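Local coordinates for protein Asp/Glu-specific dipeptidyl-peptidase (Flavobacterium psychrophilum, PDB 5JXF) that removes dipeptides from the N-terminus of oligopeptides as a serine peptidase of family S46, with strict specificity for Asp or Glu at the P1 position, at residues Val403-Asp406 and Tyr407-Val411. Numbering follows the deposited sequence.
Sequences VSRD and YFNEV
Asn-409 N gives its hydrogen to Arg-405 O at 2.9 Å in a nearly straight bond (N-H...O 166°), one of four successive i to i+4 backbone bonds that carry the α-helix from Val-403 to Glu-410. Tyr-407 N reaches Val-403 O at 3.0 Å with similar directness, while Phe-408 N to Ser-404 O and Glu-410 N to Asp-406 O are more bent. Both segments lie on the long helix 386-415, part of the α-helical region of this S46 peptidase and away from the annotated catalytic and specificity residues; at 409-411 the helix widens into a π-type turn.

The side chains of Arg-405 and Asn-409 meet one turn apart. With CG turned away from its own backbone N (chi1 -172°) and the chain extended to NE, Arg-405 carries its guanidinium alongside the next turn. There Asn-409 ND2 sits over the centre of one guanidinium face, 3.5 Å from Arg-405 CZ, with the amide plane almost perpendicular (87°). Both groups are donors, so the approach is packing of an amide nitrogen on a flat cation and not a hydrogen bond.

One turn on from Asp-406, Glu-410 lays its CB and CG against Asp-406 O, and its OE1 forms a salt bridge with Arg-313 NE of helix 295-325. Phe-408 leads away from this turn, stacking on Tyr-542 and meeting Tyr-423 edge-to-face, whereas Tyr-407 touches Ala-308 and Ile-312 of helix 295-325 and Tyr-474 of helix 460-477. Val-403 and Tyr-407 run side by side in the same direction: the valine methyl CG1 lies in the plane of the tyrosine ring at its edge, 3.6 Å from Tyr-407 CE2, and the neighbouring Tyr-407 CD2 stands 3.3 Å from Val-403 O.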
loop_
_atom_site.group_PDB
_atom_site.type_symbol
_atom_site.label_atom_id
_atom_site.label_comp_id
_atom_site.label_asym_id
_atom_site.label_seq_id
_atom_site.Cartn_x
_atom_site.Cartn_y
_atom_site.Cartn_z
ATOM N N VAL A 403 -5.180 30.168 -12.980
ATOM C CA VAL A 403 -6.098 29.400 -12.162
ATOM C C VAL A 403 -7.524 29.466 -12.710
ATOM O O VAL A 403 -8.145 28.436 -12.960
ATOM C CB VAL A 403 -6.080 29.902 -10.705
ATOM C CG1 VAL A 403 -7.330 29.455 -9.967
ATOM C CG2 VAL A 403 -4.823 29.417 -10.006
ATOM N N SER A 404 -8.029 30.682 -12.900
ATOM C CA SER A 404 -9.387 30.897 -13.391
ATOM C C SER A 404 -9.552 30.249 -14.777
ATOM O O SER A 404 -10.615 29.725 -15.125
ATOM C CB SER A 404 -9.695 32.400 -13.442
ATOM O OG SER A 404 -11.073 32.657 -13.654
ATOM N N ARG A 405 -8.481 30.271 -15.560
ATOM C CA ARG A 405 -8.471 29.593 -16.840
ATOM C C ARG A 405 -8.642 28.084 -16.656
ATOM O O ARG A 405 -9.432 27.446 -17.357
ATOM C CB ARG A 405 -7.173 29.887 -17.580
ATOM C CG ARG A 405 -7.152 29.397 -18.991
ATOM C CD ARG A 405 -5.826 29.734 -19.626
ATOM N NE ARG A 405 -5.649 29.059 -20.908
ATOM C CZ ARG A 405 -5.085 27.870 -21.060
ATOM N NH1 ARG A 405 -4.635 27.204 -20.001
ATOM N NH2 ARG A 405 -4.968 27.348 -22.277
ATOM N N ASP A 406 -7.894 27.521 -15.713
ATOM C CA ASP A 406 -7.962 26.086 -15.447
ATOM C C ASP A 406 -9.376 25.667 -15.091
ATOM O O ASP A 406 -9.881 24.658 -15.579
ATOM C CB ASP A 406 -7.004 25.698 -14.325
ATOM C CG ASP A 406 -5.568 25.608 -14.791
ATOM O OD1 ASP A 406 -5.340 25.463 -16.015
ATOM O OD2 ASP A 406 -4.668 25.670 -13.927
ATOM N N TYR A 407 -10.012 26.468 -14.243
ATOM C CA TYR A 407 -11.394 26.223 -13.870
ATOM C C TYR A 407 -12.311 26.302 -15.091
ATOM O O TYR A 407 -13.250 25.521 -15.204
ATOM C CB TYR A 407 -11.849 27.209 -12.780
ATOM C CG TYR A 407 -11.446 26.810 -11.373
ATOM C CD1 TYR A 407 -12.157 25.832 -10.680
ATOM C CD2 TYR A 407 -10.365 27.407 -10.735
ATOM C CE1 TYR A 407 -11.796 25.443 -9.407
ATOM C CE2 TYR A 407 -10.000 27.025 -9.444
ATOM C CZ TYR A 407 -10.724 26.043 -8.791
ATOM O OH TYR A 407 -10.374 25.650 -7.522
ATOM N N PHE A 408 -12.039 27.218 -16.018
ATOM C CA PHE A 408 -12.888 27.310 -17.211
ATOM C C PHE A 408 -12.700 26.120 -18.164
ATOM O O PHE A 408 -13.677 25.479 -18.557
ATOM C CB PHE A 408 -12.642 28.614 -17.970
ATOM C CG PHE A 408 -13.470 28.738 -19.213
ATOM C CD1 PHE A 408 -14.780 29.179 -19.145
ATOM C CD2 PHE A 408 -12.945 28.390 -20.455
ATOM C CE1 PHE A 408 -15.553 29.285 -20.294
ATOM C CE2 PHE A 408 -13.710 28.488 -21.602
ATOM C CZ PHE A 408 -15.017 28.935 -21.518
ATOM N N ASN A 409 -11.461 25.836 -18.556
ATOM C CA ASN A 409 -11.182 24.656 -19.375
ATOM C C ASN A 409 -11.692 23.341 -18.764
ATOM O O ASN A 409 -12.222 22.485 -19.479
ATOM C CB ASN A 409 -9.679 24.500 -19.626
ATOM C CG ASN A 409 -9.085 25.657 -20.370
ATOM O OD1 ASN A 409 -9.753 26.309 -21.175
ATOM N ND2 ASN A 409 -7.807 25.915 -20.120
ATOM N N GLU A 410 -11.513 23.168 -17.454
ATOM C CA GLU A 410 -11.831 21.877 -16.846
ATOM C C GLU A 410 -13.332 21.701 -16.711
ATOM O O GLU A 410 -13.848 20.598 -16.863
ATOM C CB GLU A 410 -11.148 21.717 -15.480
ATOM C CG GLU A 410 -9.664 21.358 -15.567
ATOM C CD GLU A 410 -9.404 19.920 -16.032
ATOM O OE1 GLU A 410 -10.158 19.000 -15.640
ATOM O OE2 GLU A 410 -8.436 19.706 -16.792
ATOM N N VAL A 411 -14.037 22.795 -16.460
ATOM C CA VAL A 411 -15.447 22.690 -16.117
ATOM C C VAL A 411 -16.345 22.849 -17.336
ATOM O O VAL A 411 -17.324 22.120 -17.498
ATOM C CB VAL A 411 -15.829 23.720 -15.041
ATOM C CG1 VAL A 411 -17.338 23.814 -14.895
ATOM C CG2 VAL A 411 -15.175 23.348 -13.708
#